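Local coordinates for probable 2-hydroxyhepta-2,4-diene-1,7-dioate isomerase (Thermus thermophilus, PDB 2DFU), which probably isomerises 2-hydroxyhepta-2,4-diene-1,7-dioate as a metal-binding member of the fumarylacetoacetate hydrolase family, at residues I3-N7 with V39-A45; E17-E21 with R32-L36; M125-P130 with L210-T215. All coordinates share one frame; numbering follows the deposited sequence.

Contact 1. Residues I3-N7 with V39-A45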
ATOM      1  N   ILE A   3       0.632 -11.153 -21.158  1.00 29.61           N
ATOM      2  CA  ILE A   3      -0.534 -10.329 -20.872  1.00 29.43           C
ATOM      3  C   ILE A   3      -0.053  -8.918 -20.553  1.00 29.55           C
ATOM      4  O   ILE A   3       0.887  -8.740 -19.775  1.00 29.54           O
ATOM      5  CB  ILE A   3      -1.323 -10.885 -19.658  1.00 30.13           C
ATOM      6  CG1 ILE A   3      -2.120 -12.122 -20.086  1.00 30.74           C
ATOM      7  CG2 ILE A   3      -2.224  -9.799 -19.065  1.00 28.16           C
ATOM      8  CD1 ILE A   3      -2.915 -12.760 -18.958  1.00 32.10           C
ATOM      9  N   LEU A   4      -0.690  -7.915 -21.150  1.00 28.57           N
ATOM     10  CA  LEU A   4      -0.286  -6.537 -20.887  1.00 29.24           C
ATOM     11  C   LEU A   4      -1.453  -5.591 -20.642  1.00 25.86           C
ATOM     12  O   LEU A   4      -2.607  -5.925 -20.901  1.00 25.16           O
ATOM     13  CB  LEU A   4       0.543  -5.989 -22.050  1.00 29.89           C
ATOM     14  CG  LEU A   4      -0.204  -5.840 -23.377  1.00 32.78           C
ATOM     15  CD1 LEU A   4       0.440  -4.754 -24.236  1.00 32.76           C
ATOM     16  CD2 LEU A   4      -0.211  -7.172 -24.099  1.00 31.86           C
ATOM     17  N   ARG A   5      -1.134  -4.417 -20.110  1.00 26.28           N
ATOM     18  CA  ARG A   5      -2.123  -3.367 -19.864  1.00 27.60           C
ATOM     19  C   ARG A   5      -1.647  -2.209 -20.715  1.00 25.74           C
ATOM     20  O   ARG A   5      -0.455  -1.920 -20.740  1.00 25.72           O
ATOM     21  CB  ARG A   5      -2.137  -2.919 -18.399  1.00 27.52           C
ATOM     22  CG  ARG A   5      -3.052  -3.716 -17.505  1.00 32.07           C
ATOM     23  CD  ARG A   5      -3.044  -3.143 -16.090  1.00 31.91           C
ATOM     24  NE  ARG A   5      -3.831  -1.920 -15.968  1.00 28.92           N
ATOM     25  CZ  ARG A   5      -3.345  -0.731 -15.621  1.00 27.12           C
ATOM     26  NH1 ARG A   5      -2.054  -0.570 -15.361  1.00 24.11           N
ATOM     27  NH2 ARG A   5      -4.169   0.300 -15.495  1.00 28.66           N
ATOM     28  N   PHE A   6      -2.562  -1.541 -21.401  1.00 27.15           N
ATOM     29  CA  PHE A   6      -2.169  -0.437 -22.261  1.00 28.23           C
ATOM     30  C   PHE A   6      -3.243   0.639 -22.394  1.00 30.12           C
ATOM     31  O   PHE A   6      -4.403   0.435 -22.029  1.00 27.92           O
ATOM     32  CB  PHE A   6      -1.820  -0.975 -23.648  1.00 25.99           C
ATOM     33  CG  PHE A   6      -2.968  -1.645 -24.336  1.00 26.70           C
ATOM     34  CD1 PHE A   6      -3.359  -2.928 -23.975  1.00 24.39           C
ATOM     35  CD2 PHE A   6      -3.694  -0.972 -25.315  1.00 26.28           C
ATOM     36  CE1 PHE A   6      -4.459  -3.535 -24.573  1.00 26.12           C
ATOM     37  CE2 PHE A   6      -4.798  -1.566 -25.920  1.00 26.72           C
ATOM     38  CZ  PHE A   6      -5.183  -2.854 -25.547  1.00 25.29           C
ATOM     39  N   ASN A   7      -2.835   1.787 -22.925  1.00 31.82           N
ATOM     40  CA  ASN A   7      -3.727   2.921 -23.135  1.00 33.14           C
ATOM     41  C   ASN A   7      -4.571   3.251 -21.907  1.00 33.22           C
ATOM     42  O   ASN A   7      -4.029   3.427 -20.825  1.00 35.94           O
ATOM     43  CB  ASN A   7      -4.609   2.662 -24.360  1.00 31.05           C
ATOM     44  CG  ASN A   7      -3.807   2.647 -25.657  1.00 31.03           C
ATOM     45  OD1 ASN A   7      -2.600   2.908 -25.656  1.00 29.29           O
ATOM     46  ND2 ASN A   7      -4.474   2.346 -26.767  1.00 27.89           N
ATOM     47  N   VAL A  39       0.580   1.621 -29.014  1.00 32.60           N
ATOM     48  CA  VAL A  39      -0.060   1.754 -27.708  1.00 30.60           C
ATOM     49  C   VAL A  39       0.881   2.270 -26.635  1.00 30.10           C
ATOM     50  O   VAL A  39       2.095   2.252 -26.800  1.00 30.13           O
ATOM     51  CB  VAL A  39      -0.655   0.406 -27.218  1.00 31.33           C
ATOM     52  CG1 VAL A  39      -1.525  -0.200 -28.302  1.00 29.27           C
ATOM     53  CG2 VAL A  39       0.463  -0.559 -26.822  1.00 28.51           C
ATOM     54  N   THR A  40       0.306   2.752 -25.540  1.00 32.09           N
ATOM     55  CA  THR A  40       1.101   3.226 -24.417  1.00 31.30           C
ATOM     56  C   THR A  40       1.107   2.098 -23.384  1.00 31.20           C
ATOM     57  O   THR A  40       0.085   1.809 -22.757  1.00 31.43           O
ATOM     58  CB  THR A  40       0.490   4.484 -23.779  1.00 33.11           C
ATOM     59  OG1 THR A  40       0.507   5.559 -24.731  1.00 36.31           O
ATOM     60  CG2 THR A  40       1.284   4.888 -22.543  1.00 32.21           C
ATOM     61  N   LEU A  41       2.256   1.451 -23.232  1.00 30.11           N
ATOM     62  CA  LEU A  41       2.400   0.357 -22.282  1.00 30.26           C
ATOM     63  C   LEU A  41       2.290   0.838 -20.845  1.00 28.97           C
ATOM     64  O   LEU A  41       2.890   1.837 -20.474  1.00 26.35           O
ATOM     65  CB  LEU A  41       3.753  -0.326 -22.452  1.00 30.77           C
ATOM     66  CG  LEU A  41       3.808  -1.709 -23.088  1.00 35.19           C
ATOM     67  CD1 LEU A  41       5.145  -2.338 -22.722  1.00 32.95           C
ATOM     68  CD2 LEU A  41       2.669  -2.580 -22.579  1.00 33.00           C
ATOM     69  N   LEU A  42       1.528   0.106 -20.042  1.00 27.73           N
ATOM     70  CA  LEU A  42       1.343   0.430 -18.634  1.00 27.67           C
ATOM     71  C   LEU A  42       1.856  -0.721 -17.771  1.00 26.14           C
ATOM     72  O   LEU A  42       2.123  -1.815 -18.271  1.00 27.15           O
ATOM     73  CB  LEU A  42      -0.150   0.629 -18.332  1.00 24.99           C
ATOM     74  CG  LEU A  42      -0.912   1.719 -19.092  1.00 26.54           C
ATOM     75  CD1 LEU A  42      -2.407   1.635 -18.753  1.00 23.43           C
ATOM     76  CD2 LEU A  42      -0.339   3.096 -18.716  1.00 23.82           C
ATOM     77  N   PRO A  43       2.023  -0.483 -16.464  1.00 27.25           N
ATOM     78  CA  PRO A  43       2.490  -1.584 -15.616  1.00 26.99           C
ATOM     79  C   PRO A  43       1.386  -2.654 -15.728  1.00 27.49           C
ATOM     80  O   PRO A  43       0.195  -2.331 -15.681  1.00 27.34           O
ATOM     81  CB  PRO A  43       2.551  -0.944 -14.237  1.00 26.40           C
ATOM     82  CG  PRO A  43       2.921   0.479 -14.554  1.00 28.12           C
ATOM     83  CD  PRO A  43       2.021   0.794 -15.726  1.00 26.46           C
ATOM     84  N   PRO A  44       1.764  -3.932 -15.877  1.00 27.77           N
ATOM     85  CA  PRO A  44       0.814  -5.043 -16.013  1.00 27.83           C
ATOM     86  C   PRO A  44       0.051  -5.485 -14.767  1.00 29.54           C
ATOM     87  O   PRO A  44      -0.135  -6.686 -14.539  1.00 28.93           O
ATOM     88  CB  PRO A  44       1.685  -6.158 -16.572  1.00 26.85           C
ATOM     89  CG  PRO A  44       2.976  -5.928 -15.840  1.00 26.56           C
ATOM     90  CD  PRO A  44       3.156  -4.421 -15.925  1.00 26.53           C
ATOM     91  N   ALA A  45      -0.392  -4.524 -13.969  1.00 30.47           N
ATOM     92  CA  ALA A  45      -1.151  -4.824 -12.761  1.00 30.65           C
ATOM     93  C   ALA A  45      -1.748  -3.552 -12.175  1.00 31.47           C
ATOM     94  O   ALA A  45      -1.311  -2.456 -12.499  1.00 31.05           O
ATOM     95  CB  ALA A  45      -0.245  -5.494 -11.721  1.00 30.23           C
TER
HETATM   96  O   HOH W   1       1.720  -4.207 -19.397  1.00 23.25           O
HETATM   97  O   HOH W   2      -1.250   5.657 -27.204  1.00 59.60           O
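The side chains of Arg5 and Leu42 cross obliquely where strand 2-6 of the N-terminal beta domain meets the short strand 41-42, an antiparallel pairing marked by Phe6 opposite Leu41, a non-hydrogen-bonded pair. The arginine bends at its third torsion (chi3 76°), bringing NH1 to the carbonyl oxygen of Pro43 at 2.9 Å, in both the guanidinium and the carbonyl plane. CD1 of Leu42 covers one face of the guanidinium, 3.7 Å above it toward the rim. A long, flexible cation suits this place, covering the chain with methylenes yet reaching a carbonyl. A methionine here would probably leave the Pro43 carbonyl without its side-chain donor and Leu42 without a flat group to rest on. On the other face, Leu4 and Leu41 cross at about a right angle, CD1 of Leu4 3.5 Å from CD2 of Leu41, and Phe6 presents CD2 to CG1 of Val39 at 3.8 Å; these groups fill a buried layer also lined by Val19. Where the strand ends, Asn7 crosses Val39 at a similar angle, and an asparagine can continue the pairing: its backbone N-H goes to Thr40 O, while its OD1 takes the Thr40 N-H at 2.9 Å, almost straight at 172°.

Contact 2. Residues E17-E21 with R32-L36; sequences ELVLE and RRYDL
Arg32 and Glu21 open an antiparallel pairing between strands 32-35 and 18-21, whose local axes run 155° apart, in the N-terminal beta domain. The two side chains lie alongside each other, and the extended arginine brings NH1 to Glu21 OE1 at 2.6 Å in a salt bridge. The bond is bent, 136° at the hydrogen. OE1 is met on its syn side, but NH1 lies out of the carboxylate plane and OE1 is tilted from the guanidinium plane, the two planes being nearly perpendicular. The glutamate suits this place because it serves several donors: OE2 also pairs with Arg10, and OE1 accepts from Thr30, so its buried charge is probably well compensated. Beside the bridge, the Arg32 carbonyl receives the backbone N-H of Glu21.

Arg33 faces Leu20 in a non-hydrogen-bonded pair. Its CB touches Leu20 CD2 at 3.6 Å, and its guanidinium can stay in solvent while the methylenes near the backbone cover Leu20. Tyr34 forms a hydrogen-bonded pair with Val19, each backbone N-H reaching the other's carbonyl. Its ring turns to the face shared with Val19, packing edge-to-face with Phe6, and the beta-branched valine fits this extended, buried position.

Asp35 returns to the exposed face next to Leu18, whose CD2 lies 3.5 Å from Asp35 OD1. Glu17 OE1 is 3.6 Å from that same oxygen, a proximity of like charges that probably costs some energy. Leu36 closes the pairing just past the strand: CG stands anti to the backbone N (chi1 180°), which carries CD1 to 3.9 Å from Val19 CG2, while Leu36 N donates to Glu17 O at 2.8 Å.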
ATOM      1  N   GLU A  17       3.813  -8.709 -32.957  1.00 38.28           N
ATOM      2  CA  GLU A  17       3.788  -7.261 -32.816  1.00 40.04           C
ATOM      3  C   GLU A  17       2.363  -6.741 -32.619  1.00 37.99           C
ATOM      4  O   GLU A  17       2.142  -5.533 -32.587  1.00 37.30           O
ATOM      5  CB  GLU A  17       4.387  -6.602 -34.055  1.00 42.98           C
ATOM      6  CG  GLU A  17       3.625  -6.913 -35.321  1.00 49.02           C
ATOM      7  CD  GLU A  17       3.747  -5.810 -36.350  1.00 56.56           C
ATOM      8  OE1 GLU A  17       3.444  -4.651 -35.989  1.00 60.76           O
ATOM      9  OE2 GLU A  17       4.135  -6.093 -37.509  1.00 57.43           O
ATOM     10  N   LEU A  18       1.404  -7.649 -32.489  1.00 35.81           N
ATOM     11  CA  LEU A  18       0.008  -7.262 -32.313  1.00 36.99           C
ATOM     12  C   LEU A  18      -0.517  -7.436 -30.898  1.00 34.23           C
ATOM     13  O   LEU A  18      -0.275  -8.458 -30.257  1.00 35.15           O
ATOM     14  CB  LEU A  18      -0.897  -8.065 -33.255  1.00 37.31           C
ATOM     15  CG  LEU A  18      -0.881  -7.744 -34.751  1.00 42.57           C
ATOM     16  CD1 LEU A  18      -1.668  -8.809 -35.509  1.00 42.39           C
ATOM     17  CD2 LEU A  18      -1.486  -6.365 -34.994  1.00 41.30           C
ATOM     18  N   VAL A  19      -1.238  -6.426 -30.424  1.00 31.75           N
ATOM     19  CA  VAL A  19      -1.863  -6.463 -29.110  1.00 28.96           C
ATOM     20  C   VAL A  19      -3.336  -6.766 -29.355  1.00 30.05           C
ATOM     21  O   VAL A  19      -4.030  -5.997 -30.019  1.00 29.18           O
ATOM     22  CB  VAL A  19      -1.765  -5.107 -28.387  1.00 29.36           C
ATOM     23  CG1 VAL A  19      -2.561  -5.155 -27.086  1.00 28.62           C
ATOM     24  CG2 VAL A  19      -0.307  -4.770 -28.103  1.00 29.00           C
ATOM     25  N   LEU A  20      -3.808  -7.895 -28.840  1.00 29.09           N
ATOM     26  CA  LEU A  20      -5.201  -8.274 -29.013  1.00 29.71           C
ATOM     27  C   LEU A  20      -5.899  -7.996 -27.691  1.00 29.51           C
ATOM     28  O   LEU A  20      -5.607  -8.635 -26.684  1.00 29.36           O
ATOM     29  CB  LEU A  20      -5.285  -9.756 -29.391  1.00 31.54           C
ATOM     30  CG  LEU A  20      -4.375 -10.019 -30.600  1.00 36.35           C
ATOM     31  CD1 LEU A  20      -4.093 -11.497 -30.758  1.00 38.53           C
ATOM     32  CD2 LEU A  20      -5.017  -9.439 -31.841  1.00 34.82           C
ATOM     33  N   GLU A  21      -6.808  -7.026 -27.696  1.00 27.98           N
ATOM     34  CA  GLU A  21      -7.515  -6.642 -26.483  1.00 29.84           C
ATOM     35  C   GLU A  21      -8.421  -7.729 -25.924  1.00 30.12           C
ATOM     36  O   GLU A  21      -9.056  -8.486 -26.667  1.00 29.12           O
ATOM     37  CB  GLU A  21      -8.337  -5.370 -26.715  1.00 30.46           C
ATOM     38  CG  GLU A  21      -9.093  -4.927 -25.472  1.00 33.91           C
ATOM     39  CD  GLU A  21     -10.007  -3.742 -25.712  1.00 37.62           C
ATOM     40  OE1 GLU A  21     -10.768  -3.748 -26.703  1.00 38.59           O
ATOM     41  OE2 GLU A  21      -9.974  -2.806 -24.894  1.00 41.69           O
ATOM     42  N   ARG A  32     -10.920  -6.151 -30.829  1.00 36.87           N
ATOM     43  CA  ARG A  32     -10.094  -5.009 -31.215  1.00 37.04           C
ATOM     44  C   ARG A  32      -8.628  -5.440 -31.167  1.00 35.48           C
ATOM     45  O   ARG A  32      -8.238  -6.233 -30.315  1.00 34.14           O
ATOM     46  CB  ARG A  32     -10.261  -3.834 -30.245  1.00 39.69           C
ATOM     47  CG  ARG A  32     -11.660  -3.271 -30.094  1.00 46.41           C
ATOM     48  CD  ARG A  32     -11.610  -2.019 -29.214  1.00 50.80           C
ATOM     49  NE  ARG A  32     -12.936  -1.560 -28.808  1.00 56.46           N
ATOM     50  CZ  ARG A  32     -13.707  -2.171 -27.909  1.00 57.90           C
ATOM     51  NH1 ARG A  32     -13.288  -3.275 -27.303  1.00 56.52           N
ATOM     52  NH2 ARG A  32     -14.908  -1.683 -27.625  1.00 59.19           N
ATOM     53  N   ARG A  33      -7.816  -4.913 -32.074  1.00 33.35           N
ATOM     54  CA  ARG A  33      -6.395  -5.232 -32.087  1.00 34.12           C
ATOM     55  C   ARG A  33      -5.631  -3.938 -32.340  1.00 33.25           C
ATOM     56  O   ARG A  33      -6.160  -3.020 -32.957  1.00 32.79           O
ATOM     57  CB  ARG A  33      -6.076  -6.254 -33.181  1.00 34.12           C
ATOM     58  CG  ARG A  33      -6.306  -5.754 -34.603  1.00 40.31           C
ATOM     59  CD  ARG A  33      -5.950  -6.840 -35.610  1.00 43.88           C
ATOM     60  NE  ARG A  33      -6.039  -6.387 -36.998  1.00 45.82           N
ATOM     61  CZ  ARG A  33      -7.176  -6.152 -37.652  1.00 44.92           C
ATOM     62  NH1 ARG A  33      -8.347  -6.324 -37.054  1.00 43.50           N
ATOM     63  NH2 ARG A  33      -7.139  -5.742 -38.914  1.00 43.61           N
ATOM     64  N   TYR A  34      -4.399  -3.865 -31.853  1.00 31.45           N
ATOM     65  CA  TYR A  34      -3.575  -2.678 -32.035  1.00 31.77           C
ATOM     66  C   TYR A  34      -2.152  -3.114 -32.324  1.00 32.03           C
ATOM     67  O   TYR A  34      -1.767  -4.230 -31.986  1.00 33.72           O
ATOM     68  CB  TYR A  34      -3.533  -1.835 -30.757  1.00 30.58           C
ATOM     69  CG  TYR A  34      -4.864  -1.469 -30.144  1.00 33.80           C
ATOM     70  CD1 TYR A  34      -5.657  -2.428 -29.510  1.00 33.47           C
ATOM     71  CD2 TYR A  34      -5.314  -0.148 -30.161  1.00 33.92           C
ATOM     72  CE1 TYR A  34      -6.865  -2.078 -28.902  1.00 34.46           C
ATOM     73  CE2 TYR A  34      -6.517   0.214 -29.557  1.00 35.80           C
ATOM     74  CZ  TYR A  34      -7.288  -0.754 -28.930  1.00 36.33           C
ATOM     75  OH  TYR A  34      -8.471  -0.390 -28.328  1.00 37.61           O
ATOM     76  N   ASP A  35      -1.365  -2.243 -32.948  1.00 31.88           N
ATOM     77  CA  ASP A  35       0.040  -2.560 -33.180  1.00 32.45           C
ATOM     78  C   ASP A  35       0.720  -2.182 -31.869  1.00 30.73           C
ATOM     79  O   ASP A  35       0.384  -1.164 -31.267  1.00 28.82           O
ATOM     80  CB  ASP A  35       0.641  -1.719 -34.316  1.00 37.35           C
ATOM     81  CG  ASP A  35       0.184  -2.179 -35.689  1.00 42.77           C
ATOM     82  OD1 ASP A  35       0.109  -3.406 -35.910  1.00 44.73           O
ATOM     83  OD2 ASP A  35      -0.089  -1.314 -36.551  1.00 46.61           O
ATOM     84  N   LEU A  36       1.671  -2.992 -31.424  1.00 30.11           N
ATOM     85  CA  LEU A  36       2.364  -2.702 -30.182  1.00 31.11           C
ATOM     86  C   LEU A  36       2.956  -1.291 -30.170  1.00 32.35           C
ATOM     87  O   LEU A  36       2.813  -0.552 -29.189  1.00 31.94           O
ATOM     88  CB  LEU A  36       3.485  -3.717 -29.953  1.00 29.56           C
ATOM     89  CG  LEU A  36       4.283  -3.490 -28.669  1.00 31.26           C
ATOM     90  CD1 LEU A  36       3.345  -3.498 -27.464  1.00 30.30           C
ATOM     91  CD2 LEU A  36       5.343  -4.565 -28.532  1.00 31.47           C
TER
HETATM   92  O   HOH W   3      -9.376  -8.723 -29.180  1.00 27.73           O

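Contact 3. Residues M125-P130 with L210-T215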
ATOM      1  N   MET A 125      -5.029 -14.746  -1.810  1.00 33.82           N
ATOM      2  CA  MET A 125      -4.216 -15.659  -1.017  1.00 35.04           C
ATOM      3  C   MET A 125      -4.248 -15.344   0.477  1.00 35.74           C
ATOM      4  O   MET A 125      -3.879 -14.245   0.896  1.00 33.13           O
ATOM      5  CB  MET A 125      -2.758 -15.619  -1.491  1.00 32.66           C
ATOM      6  CG  MET A 125      -2.548 -15.958  -2.951  1.00 32.88           C
ATOM      7  SD  MET A 125      -0.791 -15.936  -3.369  1.00 35.60           S
ATOM      8  CE  MET A 125      -0.273 -17.578  -2.761  1.00 34.98           C
ATOM      9  N   ARG A 126      -4.680 -16.324   1.270  1.00 38.02           N
ATOM     10  CA  ARG A 126      -4.738 -16.212   2.732  1.00 38.49           C
ATOM     11  C   ARG A 126      -4.443 -17.597   3.308  1.00 38.15           C
ATOM     12  O   ARG A 126      -5.183 -18.544   3.051  1.00 37.93           O
ATOM     13  CB  ARG A 126      -6.122 -15.748   3.195  1.00 40.69           C
ATOM     14  CG  ARG A 126      -6.288 -15.782   4.712  1.00 43.89           C
ATOM     15  CD  ARG A 126      -7.612 -15.181   5.157  1.00 48.04           C
ATOM     16  NE  ARG A 126      -7.760 -15.211   6.611  1.00 50.72           N
ATOM     17  CZ  ARG A 126      -7.971 -16.315   7.326  1.00 51.82           C
ATOM     18  NH1 ARG A 126      -8.069 -17.495   6.726  1.00 52.06           N
ATOM     19  NH2 ARG A 126      -8.070 -16.242   8.644  1.00 52.89           N
ATOM     20  N   HIS A 127      -3.365 -17.710   4.078  1.00 39.25           N
ATOM     21  CA  HIS A 127      -2.960 -18.990   4.664  1.00 41.71           C
ATOM     22  C   HIS A 127      -2.871 -20.042   3.558  1.00 41.84           C
ATOM     23  O   HIS A 127      -3.629 -21.018   3.545  1.00 41.95           O
ATOM     24  CB  HIS A 127      -3.959 -19.467   5.733  1.00 44.05           C
ATOM     25  CG  HIS A 127      -4.192 -18.480   6.835  1.00 46.69           C
ATOM     26  ND1 HIS A 127      -3.268 -17.516   7.182  1.00 49.39           N
ATOM     27  CD2 HIS A 127      -5.234 -18.325   7.685  1.00 47.37           C
ATOM     28  CE1 HIS A 127      -3.732 -16.810   8.198  1.00 48.81           C
ATOM     29  NE2 HIS A 127      -4.923 -17.280   8.523  1.00 48.76           N
ATOM     30  N   VAL A 128      -1.946 -19.830   2.628  1.00 40.76           N
ATOM     31  CA  VAL A 128      -1.742 -20.748   1.516  1.00 39.84           C
ATOM     32  C   VAL A 128      -0.421 -21.478   1.732  1.00 39.11           C
ATOM     33  O   VAL A 128       0.600 -20.853   1.999  1.00 38.84           O
ATOM     34  CB  VAL A 128      -1.692 -19.982   0.169  1.00 40.25           C
ATOM     35  CG1 VAL A 128      -1.430 -20.941  -0.981  1.00 37.36           C
ATOM     36  CG2 VAL A 128      -3.001 -19.235  -0.046  1.00 38.74           C
ATOM     37  N   PRO A 129      -0.429 -22.816   1.647  1.00 39.50           N
ATOM     38  CA  PRO A 129       0.818 -23.554   1.846  1.00 39.70           C
ATOM     39  C   PRO A 129       1.724 -23.419   0.624  1.00 38.70           C
ATOM     40  O   PRO A 129       1.250 -23.231  -0.492  1.00 40.11           O
ATOM     41  CB  PRO A 129       0.336 -24.984   2.070  1.00 38.66           C
ATOM     42  CG  PRO A 129      -0.865 -25.057   1.194  1.00 40.38           C
ATOM     43  CD  PRO A 129      -1.564 -23.742   1.479  1.00 40.24           C
ATOM     44  N   PRO A 130       3.041 -23.514   0.824  1.00 39.18           N
ATOM     45  CA  PRO A 130       3.989 -23.396  -0.283  1.00 40.35           C
ATOM     46  C   PRO A 130       3.605 -24.189  -1.530  1.00 41.89           C
ATOM     47  O   PRO A 130       3.718 -23.684  -2.648  1.00 41.15           O
ATOM     48  CB  PRO A 130       5.294 -23.887   0.335  1.00 40.92           C
ATOM     49  CG  PRO A 130       5.172 -23.430   1.758  1.00 40.05           C
ATOM     50  CD  PRO A 130       3.743 -23.795   2.091  1.00 39.05           C
ATOM     51  N   LEU A 210       5.293 -16.122  -1.201  1.00 33.24           N
ATOM     52  CA  LEU A 210       3.854 -15.886  -1.241  1.00 33.82           C
ATOM     53  C   LEU A 210       3.175 -16.556  -0.058  1.00 35.79           C
ATOM     54  O   LEU A 210       2.291 -15.971   0.574  1.00 35.26           O
ATOM     55  CB  LEU A 210       3.254 -16.429  -2.537  1.00 34.36           C
ATOM     56  CG  LEU A 210       3.735 -15.797  -3.846  1.00 34.45           C
ATOM     57  CD1 LEU A 210       3.116 -16.545  -5.011  1.00 32.09           C
ATOM     58  CD2 LEU A 210       3.362 -14.317  -3.889  1.00 31.45           C
ATOM     59  N   SER A 211       3.589 -17.788   0.231  1.00 35.18           N
ATOM     60  CA  SER A 211       3.031 -18.554   1.341  1.00 36.32           C
ATOM     61  C   SER A 211       3.272 -17.826   2.661  1.00 36.00           C
ATOM     62  O   SER A 211       2.355 -17.651   3.464  1.00 36.49           O
ATOM     63  CB  SER A 211       3.679 -19.942   1.404  1.00 37.20           C
ATOM     64  OG  SER A 211       3.235 -20.665   2.538  1.00 40.81           O
ATOM     65  N   TYR A 212       4.517 -17.412   2.876  1.00 33.76           N
ATOM     66  CA  TYR A 212       4.892 -16.703   4.089  1.00 34.11           C
ATOM     67  C   TYR A 212       4.022 -15.466   4.276  1.00 34.61           C
ATOM     68  O   TYR A 212       3.406 -15.277   5.326  1.00 34.71           O
ATOM     69  CB  TYR A 212       6.364 -16.295   4.033  1.00 34.09           C
ATOM     70  CG  TYR A 212       6.797 -15.494   5.239  1.00 38.79           C
ATOM     71  CD1 TYR A 212       6.893 -16.086   6.500  1.00 38.86           C
ATOM     72  CD2 TYR A 212       7.068 -14.131   5.129  1.00 37.97           C
ATOM     73  CE1 TYR A 212       7.246 -15.334   7.621  1.00 40.58           C
ATOM     74  CE2 TYR A 212       7.419 -13.375   6.235  1.00 39.60           C
ATOM     75  CZ  TYR A 212       7.508 -13.980   7.478  1.00 41.69           C
ATOM     76  OH  TYR A 212       7.858 -13.223   8.574  1.00 44.11           O
ATOM     77  N   ILE A 213       3.968 -14.624   3.251  1.00 33.23           N
ATOM     78  CA  ILE A 213       3.165 -13.412   3.313  1.00 31.65           C
ATOM     79  C   ILE A 213       1.718 -13.724   3.679  1.00 31.55           C
ATOM     80  O   ILE A 213       1.138 -13.057   4.529  1.00 30.40           O
ATOM     81  CB  ILE A 213       3.183 -12.657   1.955  1.00 30.93           C
ATOM     82  CG1 ILE A 213       4.597 -12.145   1.663  1.00 27.75           C
ATOM     83  CG2 ILE A 213       2.200 -11.496   1.983  1.00 28.57           C
ATOM     84  CD1 ILE A 213       4.783 -11.661   0.237  1.00 27.60           C
ATOM     85  N   SER A 214       1.149 -14.750   3.049  1.00 32.89           N
ATOM     86  CA  SER A 214      -0.249 -15.118   3.280  1.00 34.59           C
ATOM     87  C   SER A 214      -0.593 -15.579   4.690  1.00 36.26           C
ATOM     88  O   SER A 214      -1.769 -15.686   5.031  1.00 37.80           O
ATOM     89  CB  SER A 214      -0.690 -16.200   2.287  1.00 34.38           C
ATOM     90  OG  SER A 214      -0.106 -17.454   2.602  1.00 37.03           O
ATOM     91  N   THR A 215       0.414 -15.858   5.511  1.00 37.42           N
ATOM     92  CA  THR A 215       0.142 -16.309   6.868  1.00 39.82           C
ATOM     93  C   THR A 215      -0.342 -15.168   7.767  1.00 41.44           C
ATOM     94  O   THR A 215      -0.885 -15.413   8.844  1.00 43.51           O
ATOM     95  CB  THR A 215       1.390 -16.952   7.532  1.00 40.67           C
ATOM     96  OG1 THR A 215       2.404 -15.961   7.733  1.00 41.71           O
ATOM     97  CG2 THR A 215       1.941 -18.065   6.673  1.00 41.30           C
TER
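The irregular chain 125-130 lies against the C-terminal part of helix 206-214, its CA atoms coming nearest at Arg126 with Ser214 (4.7 Å), His127 with Thr215 and Pro130 with Ser211. The backbone N-H of His127 reaches Ser214 O at 2.7 Å, approaching from well above the carbonyl plane. The imidazole adds a weak second bond to this oxygen from ND1, and its CE1 edge lies 3.2 Å from Thr215 O, so a flat ring with a polar edge suits the carbonyls of Ser214 and Thr215.

Two serines do most of the remaining work. Ser214 OG sits between its own backbone N and carbonyl carbon (chi1 72°); there it can accept the N-H of Val128 at 3.0 Å, in a nearly straight bond of 172°, and give its own proton to Ser211 O one turn back. Ser211 OG in turn donates to Val128 O at 2.7 Å, in the carbonyl plane. Both polar backbone atoms of Val128 are thus met by hydroxyls, which are small enough to let the loop lie close to the helix. The ring of Pro130 packs on the same hydroxyl, CD of Pro130 being 3.2 Å from Ser211 OG. On the buried flank Met125 bends at its last torsion (chi3 81°), and its terminal methyl CE meets Leu210 CB at 3.7 Å, a flexible thioether filling an apolar place.

Pro263 and Trp264 of the second subunit pack on His127, Ser211 and Thr215, so this is loop-on-helix packing beside the subunit interface of the fumarylacetoacetate hydrolase-like fold, with serine hydroxyls of the helix bonding the loop backbone.

Contacts 1 and 2 belong to the same N-terminal beta domain and touch directly, Phe6 packing on Val19 and Val39 on Tyr34. Strands 32-35 and 41-42 follow each other in the chain, and strand 10-15 pairs with both 2-6 and 18-22, tying the two contacts together. Contact 1 is the more buried, whereas contact 2 lies farther out and carries charged side chains on its solvent side. Contact 3, in the fumarylacetoacetate hydrolase-like domain, shares no element with them, its centre about 28 Å from that of contact 1. The chemistry follows the setting: strand pairing with apolar layers in the first two, with a salt bridge added in contact 2, but serine hydroxyls bonding loop to helix in contact 3.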